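Local atomic coordinates of hydrazine synthase subunit gamma (Candidatus Kuenenia stuttgartiensis, PDB entry 5C2V), a protein that catalyses, within the hydrazine synthase complex, the three-electron reduction of nitric oxide to hydroxylamine, carrying two c-type hemes in two alpha-helical lobes. Residues Arg174-Glu180 and Asp306-Leu311; His67-Thr73 and Thr91-Arg95; Val226-Ser230 and Asn284-Asn288. The contacts are given in a common frame with arbitrary orientation. Residues are numbered along the deposited sequence.

Contact 1 (Arg174-Glu180 and Asp306-Leu311); sequences RGQKIFE and DLVEYL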
loop_
_atom_site.group_PDB
_atom_site.type_symbol
_atom_site.label_atom_id
_atom_site.label_comp_id
_atom_site.label_asym_id
_atom_site.label_seq_id
_atom_site.Cartn_x
_atom_site.Cartn_y
_atom_site.Cartn_z
ATOM N N ARG C 174 -57.473 29.103 -44.727
ATOM C CA ARG C 174 -57.010 30.476 -44.558
ATOM C C ARG C 174 -55.495 30.564 -44.716
ATOM O O ARG C 174 -54.978 31.510 -45.312
ATOM C CB ARG C 174 -57.427 31.020 -43.190
ATOM C CG ARG C 174 -58.170 32.343 -43.246
ATOM C CD ARG C 174 -58.631 32.789 -41.862
ATOM N NE ARG C 174 -59.556 31.841 -41.243
ATOM C CZ ARG C 174 -59.309 31.181 -40.115
ATOM N NH1 ARG C 174 -58.165 31.364 -39.472
ATOM N NH2 ARG C 174 -60.211 30.339 -39.627
ATOM N N GLY C 175 -54.791 29.570 -44.182
ATOM C CA GLY C 175 -53.341 29.533 -44.258
ATOM C C GLY C 175 -52.819 29.191 -45.641
ATOM O O GLY C 175 -51.723 29.611 -46.018
ATOM N N GLN C 176 -53.602 28.428 -46.399
ATOM C CA GLN C 176 -53.196 28.006 -47.736
ATOM C C GLN C 176 -53.013 29.203 -48.667
ATOM O O GLN C 176 -52.152 29.191 -49.547
ATOM C CB GLN C 176 -54.222 27.035 -48.326
ATOM C CG GLN C 176 -53.821 26.443 -49.670
ATOM C CD GLN C 176 -54.856 25.479 -50.215
ATOM O OE1 GLN C 176 -55.976 25.404 -49.711
ATOM N NE2 GLN C 176 -54.484 24.733 -51.247
ATOM N N LYS C 177 -53.824 30.236 -48.462
ATOM C CA LYS C 177 -53.736 31.446 -49.272
ATOM C C LYS C 177 -52.459 32.226 -48.971
ATOM O O LYS C 177 -51.846 32.799 -49.871
ATOM C CB LYS C 177 -54.961 32.332 -49.048
ATOM C CG LYS C 177 -56.247 31.768 -49.628
ATOM C CD LYS C 177 -57.408 32.724 -49.415
ATOM C CE LYS C 177 -57.761 32.850 -47.944
ATOM N NZ LYS C 177 -58.272 31.562 -47.404
ATOM N N ILE C 178 -52.065 32.245 -47.701
ATOM C CA ILE C 178 -50.826 32.899 -47.290
ATOM C C ILE C 178 -49.626 32.123 -47.828
ATOM O O ILE C 178 -48.657 32.711 -48.313
ATOM C CB ILE C 178 -50.729 33.024 -45.750
ATOM C CG1 ILE C 178 -51.518 34.240 -45.254
ATOM C CG2 ILE C 178 -49.282 33.149 -45.302
ATOM C CD1 ILE C 178 -53.015 34.037 -45.197
ATOM N N PHE C 179 -49.710 30.799 -47.751
ATOM C CA PHE C 179 -48.659 29.918 -48.250
ATOM C C PHE C 179 -48.413 30.120 -49.743
ATOM O O PHE C 179 -47.269 30.213 -50.189
ATOM C CB PHE C 179 -49.025 28.457 -47.973
ATOM C CG PHE C 179 -47.960 27.470 -48.371
ATOM C CD1 PHE C 179 -46.963 27.111 -47.480
ATOM C CD2 PHE C 179 -47.968 26.886 -49.629
ATOM C CE1 PHE C 179 -45.987 26.198 -47.838
ATOM C CE2 PHE C 179 -46.994 25.975 -49.993
ATOM C CZ PHE C 179 -46.004 25.631 -49.096
ATOM N N GLU C 180 -49.495 30.192 -50.511
ATOM C CA GLU C 180 -49.401 30.248 -51.964
ATOM C C GLU C 180 -49.366 31.678 -52.494
ATOM O O GLU C 180 -49.340 31.897 -53.705
ATOM C CB GLU C 180 -50.566 29.484 -52.589
ATOM C CG GLU C 180 -50.552 28.001 -52.265
ATOM C CD GLU C 180 -51.852 27.316 -52.616
ATOM O OE1 GLU C 180 -51.853 26.076 -52.764
ATOM O OE2 GLU C 180 -52.878 28.018 -52.743
ATOM N N ASP C 306 -52.289 30.894 -38.919
ATOM C CA ASP C 306 -52.997 30.179 -39.976
ATOM C C ASP C 306 -52.021 29.401 -40.851
ATOM O O ASP C 306 -52.278 28.250 -41.213
ATOM C CB ASP C 306 -53.813 31.142 -40.836
ATOM C CG ASP C 306 -55.096 31.580 -40.163
ATOM O OD1 ASP C 306 -55.574 30.858 -39.263
ATOM O OD2 ASP C 306 -55.630 32.640 -40.543
ATOM N N LEU C 307 -50.903 30.038 -41.185
ATOM C CA LEU C 307 -49.862 29.405 -41.986
ATOM C C LEU C 307 -49.308 28.176 -41.271
ATOM O O LEU C 307 -49.059 27.139 -41.893
ATOM C CB LEU C 307 -48.741 30.403 -42.285
ATOM C CG LEU C 307 -47.610 29.934 -43.202
ATOM C CD1 LEU C 307 -48.169 29.292 -44.461
ATOM C CD2 LEU C 307 -46.699 31.100 -43.554
ATOM N N VAL C 308 -49.126 28.301 -39.959
ATOM C CA VAL C 308 -48.687 27.182 -39.133
ATOM C C VAL C 308 -49.699 26.042 -39.192
ATOM O O VAL C 308 -49.328 24.877 -39.340
ATOM C CB VAL C 308 -48.475 27.613 -37.665
ATOM C CG1 VAL C 308 -48.375 26.398 -36.753
ATOM C CG2 VAL C 308 -47.236 28.485 -37.542
ATOM N N GLU C 309 -50.980 26.385 -39.088
ATOM C CA GLU C 309 -52.046 25.389 -39.152
ATOM C C GLU C 309 -52.073 24.676 -40.500
ATOM O O GLU C 309 -52.355 23.479 -40.569
ATOM C CB GLU C 309 -53.404 26.038 -38.877
ATOM C CG GLU C 309 -53.646 26.371 -37.413
ATOM C CD GLU C 309 -53.762 25.133 -36.543
ATOM O OE1 GLU C 309 -54.117 24.058 -37.074
ATOM O OE2 GLU C 309 -53.498 25.234 -35.326
ATOM N N TYR C 310 -51.781 25.411 -41.568
ATOM C CA TYR C 310 -51.723 24.822 -42.901
ATOM C C TYR C 310 -50.518 23.895 -43.027
ATOM O O TYR C 310 -50.593 22.852 -43.677
ATOM C CB TYR C 310 -51.669 25.909 -43.975
ATOM C CG TYR C 310 -51.487 25.372 -45.378
ATOM C CD1 TYR C 310 -52.471 24.598 -45.980
ATOM C CD2 TYR C 310 -50.335 25.644 -46.102
ATOM C CE1 TYR C 310 -52.308 24.106 -47.263
ATOM C CE2 TYR C 310 -50.163 25.158 -47.383
ATOM C CZ TYR C 310 -51.153 24.390 -47.959
ATOM O OH TYR C 310 -50.981 23.907 -49.235
ATOM N N LEU C 311 -49.409 24.286 -42.406
ATOM C CA LEU C 311 -48.227 23.433 -42.360
ATOM C C LEU C 311 -48.536 22.135 -41.621
ATOM O O LEU C 311 -48.093 21.059 -42.021
ATOM C CB LEU C 311 -47.059 24.162 -41.693
ATOM C CG LEU C 311 -46.412 25.277 -42.518
ATOM C CD1 LEU C 311 -45.404 26.050 -41.684
ATOM C CD2 LEU C 311 -45.752 24.700 -43.759
#
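The helical segments 174-179 and 306-311 cross at 98°, their axes 7.4 Å apart, in the packing of N- and C-terminal helices that is a hallmark of the cytochrome c domain. Gly175 sits at the crossing point. A CB there would collide with Asp306 O and Tyr310 CB; without one, Gly175 CA comes to 3.5 Å from Asp306 O in a CA-H...O contact. Both carbonyls are satisfied within their helices, Asp306 O by Tyr310 N (2.9 Å) and Gly175 O by Phe179 N (2.9 Å). At the start of segment 174-180, Arg174 NH1 forms a salt bridge to Asp306, 2.6 Å from OD1, and donates a hydrogen bond to Asp306 OD2 (3.0 Å). Gln302 adds a weak bond to OD1. Gln176 NE2 bonds weakly to Glu180 OE1 (3.3 Å) one turn on, while Gln176 CA lies over the Tyr310 ring face, 3.8 Å from its centroid. The edge of Tyr310 meets the face of Phe179, centroids 5.1 Å apart, and Leu307 CD1 touches Phe179 CB (3.7 Å). With Gly175 O and Asp306 O bonded internally, the crossing depends on close apolar and aromatic fit and one direct polar link, the Arg174-Asp306 ion pair.

Contact 2 (His67-Thr73 and Thr91-Arg95); sequences HYERGQT and TKYIR. With HEC (heme c), chain V.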
loop_
_atom_site.group_PDB
_atom_site.type_symbol
_atom_site.label_atom_id
_atom_site.label_comp_id
_atom_site.label_asym_id
_atom_site.label_seq_id
_atom_site.Cartn_x
_atom_site.Cartn_y
_atom_site.Cartn_z
ATOM N N HIS C 67 -33.803 7.356 -35.579
ATOM C CA HIS C 67 -34.883 7.525 -36.554
ATOM C C HIS C 67 -36.169 6.909 -36.041
ATOM O O HIS C 67 -37.167 6.805 -36.744
ATOM C CB HIS C 67 -34.482 6.918 -37.894
ATOM C CG HIS C 67 -33.252 7.534 -38.470
ATOM N ND1 HIS C 67 -33.213 8.823 -38.954
ATOM C CD2 HIS C 67 -31.989 7.051 -38.604
ATOM C CE1 HIS C 67 -31.995 9.103 -39.379
ATOM N NE2 HIS C 67 -31.234 8.038 -39.173
ATOM N N TYR C 68 -36.084 6.483 -34.792
ATOM C CA TYR C 68 -37.118 5.802 -34.028
ATOM C C TYR C 68 -37.558 4.469 -34.697
ATOM O O TYR C 68 -36.864 4.006 -35.594
ATOM C CB TYR C 68 -38.261 6.818 -33.841
ATOM C CG TYR C 68 -39.461 6.305 -33.146
ATOM C CD1 TYR C 68 -39.460 6.094 -31.749
ATOM C CD2 TYR C 68 -40.600 6.014 -33.863
ATOM C CE1 TYR C 68 -40.581 5.606 -31.128
ATOM C CE2 TYR C 68 -41.688 5.526 -33.249
ATOM C CZ TYR C 68 -41.713 5.324 -31.911
ATOM O OH TYR C 68 -42.833 4.839 -31.274
ATOM N N GLU C 69 -38.681 3.851 -34.318
ATOM C CA GLU C 69 -39.014 2.544 -34.918
ATOM C C GLU C 69 -40.255 2.482 -35.824
ATOM O O GLU C 69 -40.511 1.454 -36.453
ATOM C CB GLU C 69 -39.129 1.470 -33.830
ATOM C CG GLU C 69 -40.439 1.427 -33.093
ATOM C CD GLU C 69 -40.364 2.121 -31.762
ATOM O OE1 GLU C 69 -41.357 2.061 -31.009
ATOM O OE2 GLU C 69 -39.307 2.715 -31.463
ATOM N N ARG C 70 -41.011 3.574 -35.882
ATOM C CA ARG C 70 -42.117 3.727 -36.817
ATOM C C ARG C 70 -41.491 4.298 -38.083
ATOM O O ARG C 70 -42.165 4.620 -39.064
ATOM C CB ARG C 70 -43.209 4.642 -36.246
ATOM C CG ARG C 70 -43.935 4.074 -35.027
ATOM C CD ARG C 70 -44.713 5.179 -34.318
ATOM N NE ARG C 70 -45.214 4.747 -33.008
ATOM C CZ ARG C 70 -45.758 5.566 -32.115
ATOM N NH1 ARG C 70 -45.852 6.864 -32.376
ATOM N NH2 ARG C 70 -46.205 5.097 -30.966
ATOM N N GLY C 71 -40.168 4.417 -38.017
ATOM C CA GLY C 71 -39.353 4.963 -39.080
ATOM C C GLY C 71 -39.651 6.422 -39.339
ATOM O O GLY C 71 -39.965 6.789 -40.469
ATOM N N GLN C 72 -39.585 7.258 -38.307
ATOM C CA GLN C 72 -39.792 8.687 -38.511
ATOM C C GLN C 72 -38.587 9.506 -38.057
ATOM O O GLN C 72 -37.727 9.845 -38.869
ATOM C CB GLN C 72 -41.045 9.139 -37.757
ATOM C CG GLN C 72 -42.252 8.241 -37.974
ATOM C CD GLN C 72 -43.453 8.678 -37.163
ATOM O OE1 GLN C 72 -43.677 8.193 -36.054
ATOM N NE2 GLN C 72 -44.231 9.603 -37.711
ATOM N N THR C 73 -38.509 9.753 -36.749
ATOM C CA THR C 73 -37.369 10.413 -36.106
ATOM C C THR C 73 -37.645 10.611 -34.617
ATOM O O THR C 73 -38.802 10.634 -34.194
ATOM C CB THR C 73 -37.053 11.792 -36.737
ATOM O OG1 THR C 73 -35.892 12.355 -36.113
ATOM C CG2 THR C 73 -38.231 12.743 -36.582
ATOM N N THR C 91 -31.886 15.048 -36.483
ATOM C CA THR C 91 -32.051 13.692 -37.012
ATOM C C THR C 91 -33.112 13.664 -38.107
ATOM O O THR C 91 -34.251 14.080 -37.896
ATOM C CB THR C 91 -32.431 12.684 -35.905
ATOM O OG1 THR C 91 -31.403 12.655 -34.908
ATOM C CG2 THR C 91 -32.600 11.287 -36.489
ATOM N N LYS C 92 -32.727 13.161 -39.276
ATOM C CA LYS C 92 -33.582 13.205 -40.458
ATOM C C LYS C 92 -34.865 12.390 -40.318
ATOM O O LYS C 92 -34.861 11.283 -39.782
ATOM C CB LYS C 92 -32.807 12.723 -41.686
ATOM C CG LYS C 92 -32.310 13.843 -42.586
ATOM C CD LYS C 92 -33.472 14.559 -43.256
ATOM C CE LYS C 92 -32.988 15.646 -44.200
ATOM N NZ LYS C 92 -34.116 16.358 -44.864
ATOM N N TYR C 93 -35.959 12.961 -40.812
ATOM C CA TYR C 93 -37.240 12.272 -40.885
ATOM C C TYR C 93 -37.233 11.376 -42.123
ATOM O O TYR C 93 -37.127 11.868 -43.246
ATOM C CB TYR C 93 -38.377 13.298 -40.939
ATOM C CG TYR C 93 -39.774 12.743 -40.782
ATOM C CD1 TYR C 93 -40.315 12.512 -39.524
ATOM C CD2 TYR C 93 -40.566 12.484 -41.891
ATOM C CE1 TYR C 93 -41.598 12.020 -39.378
ATOM C CE2 TYR C 93 -41.848 11.993 -41.754
ATOM C CZ TYR C 93 -42.358 11.757 -40.496
ATOM O OH TYR C 93 -43.636 11.266 -40.357
ATOM N N ILE C 94 -37.343 10.065 -41.920
ATOM C CA ILE C 94 -37.087 9.114 -43.004
ATOM C C ILE C 94 -38.321 8.588 -43.747
ATOM O O ILE C 94 -38.190 7.725 -44.615
ATOM C CB ILE C 94 -36.275 7.898 -42.497
ATOM C CG1 ILE C 94 -36.973 7.224 -41.318
ATOM C CG2 ILE C 94 -34.869 8.324 -42.105
ATOM C CD1 ILE C 94 -36.276 5.964 -40.847
ATOM N N ARG C 95 -39.512 9.079 -43.415
ATOM C CA ARG C 95 -40.693 8.720 -44.201
ATOM C C ARG C 95 -40.627 9.378 -45.576
ATOM O O ARG C 95 -40.311 10.563 -45.687
ATOM C CB ARG C 95 -41.986 9.127 -43.492
ATOM C CG ARG C 95 -42.302 8.350 -42.225
ATOM C CD ARG C 95 -42.454 6.863 -42.502
ATOM N NE ARG C 95 -43.090 6.166 -41.387
ATOM C CZ ARG C 95 -44.377 5.834 -41.350
ATOM N NH1 ARG C 95 -45.168 6.122 -42.374
ATOM N NH2 ARG C 95 -44.871 5.205 -40.293
HETATM FE FE HEC V . -29.346 8.292 -39.785
HETATM C CHA HEC V . -29.679 11.061 -41.792
HETATM C CHB HEC V . -30.678 6.353 -42.254
HETATM C CHC HEC V . -28.786 5.473 -37.875
HETATM C CHD HEC V . -28.739 10.245 -37.036
HETATM N NA HEC V . -30.018 8.644 -41.699
HETATM C C1A HEC V . -30.143 9.873 -42.313
HETATM C C2A HEC V . -30.846 9.683 -43.572
HETATM C C3A HEC V . -31.115 8.373 -43.693
HETATM C C4A HEC V . -30.602 7.701 -42.518
HETATM C CMA HEC V . -31.841 7.659 -44.857
HETATM C CAA HEC V . -31.190 10.806 -44.584
HETATM C CBA HEC V . -32.700 10.964 -44.764
HETATM C CGA HEC V . -32.993 12.033 -45.783
HETATM O O1A HEC V . -32.036 12.705 -46.247
HETATM O O2A HEC V . -34.189 12.214 -46.133
HETATM N NB HEC V . -29.785 6.279 -39.967
HETATM C C1B HEC V . -30.100 5.705 -41.183
HETATM C C2B HEC V . -29.711 4.310 -41.137
HETATM C C3B HEC V . -29.195 4.062 -39.926
HETATM C C4B HEC V . -29.228 5.297 -39.168
HETATM C CMB HEC V . -29.896 3.303 -42.293
HETATM C CAB HEC V . -28.642 2.717 -39.401
HETATM C CBB HEC V . -27.318 2.351 -40.108
HETATM N NC HEC V . -28.871 7.922 -37.810
HETATM C C1C HEC V . -28.649 6.687 -37.237
HETATM C C2C HEC V . -28.118 6.896 -35.906
HETATM C C3C HEC V . -28.236 8.201 -35.628
HETATM C C4C HEC V . -28.626 8.884 -36.850
HETATM C CMC HEC V . -27.910 5.764 -34.873
HETATM C CAC HEC V . -27.872 8.894 -34.293
HETATM C CBC HEC V . -26.347 8.830 -34.056
HETATM N ND HEC V . -29.296 10.346 -39.450
HETATM C C1D HEC V . -28.857 10.901 -38.247
HETATM C C2D HEC V . -28.539 12.293 -38.470
HETATM C C3D HEC V . -28.834 12.548 -39.955
HETATM C C4D HEC V . -29.298 11.284 -40.482
HETATM C CMD HEC V . -28.014 13.309 -37.433
HETATM C CAD HEC V . -28.661 13.872 -40.726
HETATM C CBD HEC V . -27.197 14.007 -41.134
HETATM C CGD HEC V . -27.002 15.282 -41.908
HETATM O O1D HEC V . -25.851 15.560 -42.334
HETATM O O2D HEC V . -28.000 16.021 -42.098
HETATM O O HOH W 1 -27.373 8.459 -40.474
#
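His67, the axial ligand of heme c #1, opens the first loop segment: its NE2 binds the heme FE at 2.0 Å, and water 1 is the other axial ligand, 2.1 Å from FE. The far nitrogen, His67 ND1, donates to Lys92 O (3.1 Å), while His67 CB rests on Ile94 CD1 (3.6 Å). Glu69 turns from this contact to the beta subunit, where it forms salt bridges with Arg145 and Arg193 of that chain. The Arg70 carbonyl then receives a forked pair from one guanidinium, Arg95 NE at 2.9 Å and Arg95 NH2 at 3.0 Å from Arg70 O; Arg95 NH1 is held by Glu155 O, and Gln4 of the beta subunit also bonds to Arg70 O. At Gly71, where phi is positive, the chain turns, and Gln72 comes next to Tyr93 (CA atoms 5.0 Å apart). Here Gln72 O accepts from Ile94 N (3.1 Å), Tyr93 CA makes a CA-H...O contact with Gln72 O (3.2 Å), and Gln72 NE2 donates to Tyr93 OH (3.2 Å). Thr73 ends the segment, its OG1 donating to Thr91 O (3.0 Å) and its CG2 lying 3.6 Å from Tyr93 CD1. Lys92 CB meets the heme itself, 3.5 Å from CHA. Two irregular loops are thus joined mainly through backbone carbonyls. The bond to Lys92 O fixes the imidazole and should make it a stronger electron donor to the iron, while the water-occupied site opposite is consistent with this heme being where nitric oxide is reduced.

Contact 3 (Val226-Ser230 and Asn284-Asn288); sequences VFNIS and NNTVN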
loop_
_atom_site.group_PDB
_atom_site.type_symbol
_atom_site.label_atom_id
_atom_site.label_comp_id
_atom_site.label_asym_id
_atom_site.label_seq_id
_atom_site.Cartn_x
_atom_site.Cartn_y
_atom_site.Cartn_z
ATOM N N VAL C 226 -24.884 33.404 -31.441
ATOM C CA VAL C 226 -26.237 32.956 -31.161
ATOM C C VAL C 226 -27.139 33.352 -32.323
ATOM O O VAL C 226 -27.293 34.535 -32.626
ATOM C CB VAL C 226 -26.777 33.565 -29.853
ATOM C CG1 VAL C 226 -28.172 33.039 -29.555
ATOM C CG2 VAL C 226 -25.829 33.273 -28.700
ATOM N N PHE C 227 -27.731 32.355 -32.973
ATOM C CA PHE C 227 -28.592 32.610 -34.120
ATOM C C PHE C 227 -30.051 32.723 -33.702
ATOM O O PHE C 227 -30.905 33.119 -34.494
ATOM C CB PHE C 227 -28.427 31.513 -35.177
ATOM C CG PHE C 227 -28.799 30.134 -34.698
ATOM C CD1 PHE C 227 -30.119 29.712 -34.706
ATOM C CD2 PHE C 227 -27.824 29.253 -34.261
ATOM C CE1 PHE C 227 -30.462 28.447 -34.274
ATOM C CE2 PHE C 227 -28.162 27.983 -33.833
ATOM C CZ PHE C 227 -29.481 27.582 -33.836
ATOM N N ASN C 228 -30.331 32.374 -32.452
ATOM C CA ASN C 228 -31.687 32.461 -31.940
ATOM C C ASN C 228 -31.871 33.796 -31.235
ATOM O O ASN C 228 -31.316 34.025 -30.159
ATOM C CB ASN C 228 -31.981 31.294 -30.996
ATOM C CG ASN C 228 -33.468 31.066 -30.791
ATOM O OD1 ASN C 228 -34.279 31.974 -30.963
ATOM N ND2 ASN C 228 -33.830 29.841 -30.422
ATOM N N ILE C 229 -32.661 34.671 -31.846
ATOM C CA ILE C 229 -32.826 36.033 -31.355
ATOM C C ILE C 229 -33.675 36.053 -30.091
ATOM O O ILE C 229 -33.350 36.741 -29.122
ATOM C CB ILE C 229 -33.466 36.938 -32.427
ATOM C CG1 ILE C 229 -32.526 37.076 -33.626
ATOM C CG2 ILE C 229 -33.789 38.308 -31.852
ATOM C CD1 ILE C 229 -33.048 37.988 -34.714
ATOM N N SER C 230 -34.760 35.286 -30.105
ATOM C CA SER C 230 -35.641 35.184 -28.950
ATOM C C SER C 230 -34.919 34.562 -27.757
ATOM O O SER C 230 -35.142 34.955 -26.611
ATOM C CB SER C 230 -36.888 34.368 -29.301
ATOM O OG SER C 230 -36.540 33.154 -29.943
ATOM N N ASN C 284 -41.279 33.259 -38.360
ATOM C CA ASN C 284 -41.209 34.529 -37.635
ATOM C C ASN C 284 -39.882 35.291 -37.744
ATOM O O ASN C 284 -39.744 36.371 -37.167
ATOM C CB ASN C 284 -41.525 34.286 -36.156
ATOM C CG ASN C 284 -40.661 33.196 -35.542
ATOM O OD1 ASN C 284 -39.605 32.850 -36.070
ATOM N ND2 ASN C 284 -41.113 32.648 -34.419
ATOM N N ASN C 285 -38.907 34.708 -38.442
ATOM C CA ASN C 285 -37.604 35.336 -38.681
ATOM C C ASN C 285 -36.800 35.502 -37.400
ATOM O O ASN C 285 -36.214 36.555 -37.143
ATOM C CB ASN C 285 -37.767 36.696 -39.371
ATOM C CG ASN C 285 -38.321 36.577 -40.776
ATOM O OD1 ASN C 285 -38.068 35.597 -41.476
ATOM N ND2 ASN C 285 -39.086 37.578 -41.197
ATOM N N THR C 286 -36.786 34.443 -36.602
ATOM C CA THR C 286 -36.016 34.391 -35.370
ATOM C C THR C 286 -34.715 33.630 -35.608
ATOM O O THR C 286 -33.623 34.169 -35.427
ATOM C CB THR C 286 -36.816 33.734 -34.233
ATOM O OG1 THR C 286 -37.384 32.504 -34.696
ATOM C CG2 THR C 286 -37.937 34.655 -33.773
ATOM N N VAL C 287 -34.846 32.367 -36.007
ATOM C CA VAL C 287 -33.695 31.490 -36.199
ATOM C C VAL C 287 -33.091 31.567 -37.606
ATOM O O VAL C 287 -32.182 30.805 -37.932
ATOM C CB VAL C 287 -34.067 30.025 -35.903
ATOM C CG1 VAL C 287 -34.442 29.864 -34.439
ATOM C CG2 VAL C 287 -35.205 29.573 -36.801
ATOM N N ASN C 288 -33.598 32.472 -38.440
ATOM C CA ASN C 288 -33.018 32.689 -39.767
ATOM C C ASN C 288 -32.935 34.170 -40.134
ATOM O O ASN C 288 -33.572 35.011 -39.501
ATOM C CB ASN C 288 -33.817 31.935 -40.834
ATOM C CG ASN C 288 -35.278 32.341 -40.867
ATOM O OD1 ASN C 288 -35.645 33.334 -41.494
ATOM N ND2 ASN C 288 -36.122 31.567 -40.195
HETATM O O HOH W 2 -36.930 31.066 -32.027
#
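A helix N-cap forms one side of this loop-to-helix contact in the cytochrome c lobe: Asn228 directly precedes helix 229-234 and lies beside the loop segment Asn284-Asn288. With chi1 in the t well, the Asn228 side chain caps the helix through a weak bond from Ala231 N to its OD1. Ser230, in the p rotamer, folds back so that its OG donates to the same Asn228 OD1 (2.7 Å). Across the gap Thr286 also adopts p, which lets its OG1 donate to Asn284 OD1 (2.6 Å); Thr286 N makes a weak bond to that oxygen (3.3 Å), forming an Asx turn around Asn285, whose phi is positive. Phe227 and Val287 form the apolar side-chain pair. Phe227 (p) brings its CD1 to 4.1 Å from Val287 CB, and its ring engages Arg213 in a cation-pi interaction. Arg213 also bonds to Val287 O, so it ties the two segments from outside. Val287 (m) places CG1 4.0 Å from Asn228 CG, and the Ile229 side chain (chi1 m, chi2 t) runs past the loop backbone, its CG1 3.6 Å from Thr286 O. The backbones offer each other no partner; Phe227 O and Thr286 O, both acceptors, lie 3.1 Å apart. Between the two segments, water 2 provides a polar link: it gives one proton to Asn228 OD1 (3.0 Å) and the other to Thr286 OG1 (3.1 Å).

How the contacts relate
The contacts divide between the two heme lobes. Contact 2 lies at heme c #1, which appears to be the active site, and its Thr73 side chain is about 5 Å from a calcium ion. Contacts 1 and 3 belong to the cytochrome c region of heme c #2, which probably transfers electrons; contact 3 is nested in the loop that contact 1 closes. Their centres are 21 Å apart and their nearest atoms about 8 Å. Contact 1 is the closer to a heme: its Leu311 side chain is about 4 Å away, against about 8 Å for the Asn285 side chain of contact 3. From contact 2, the centres of contacts 1 and 3 are 25 and 26 Å away, and none of the three touch.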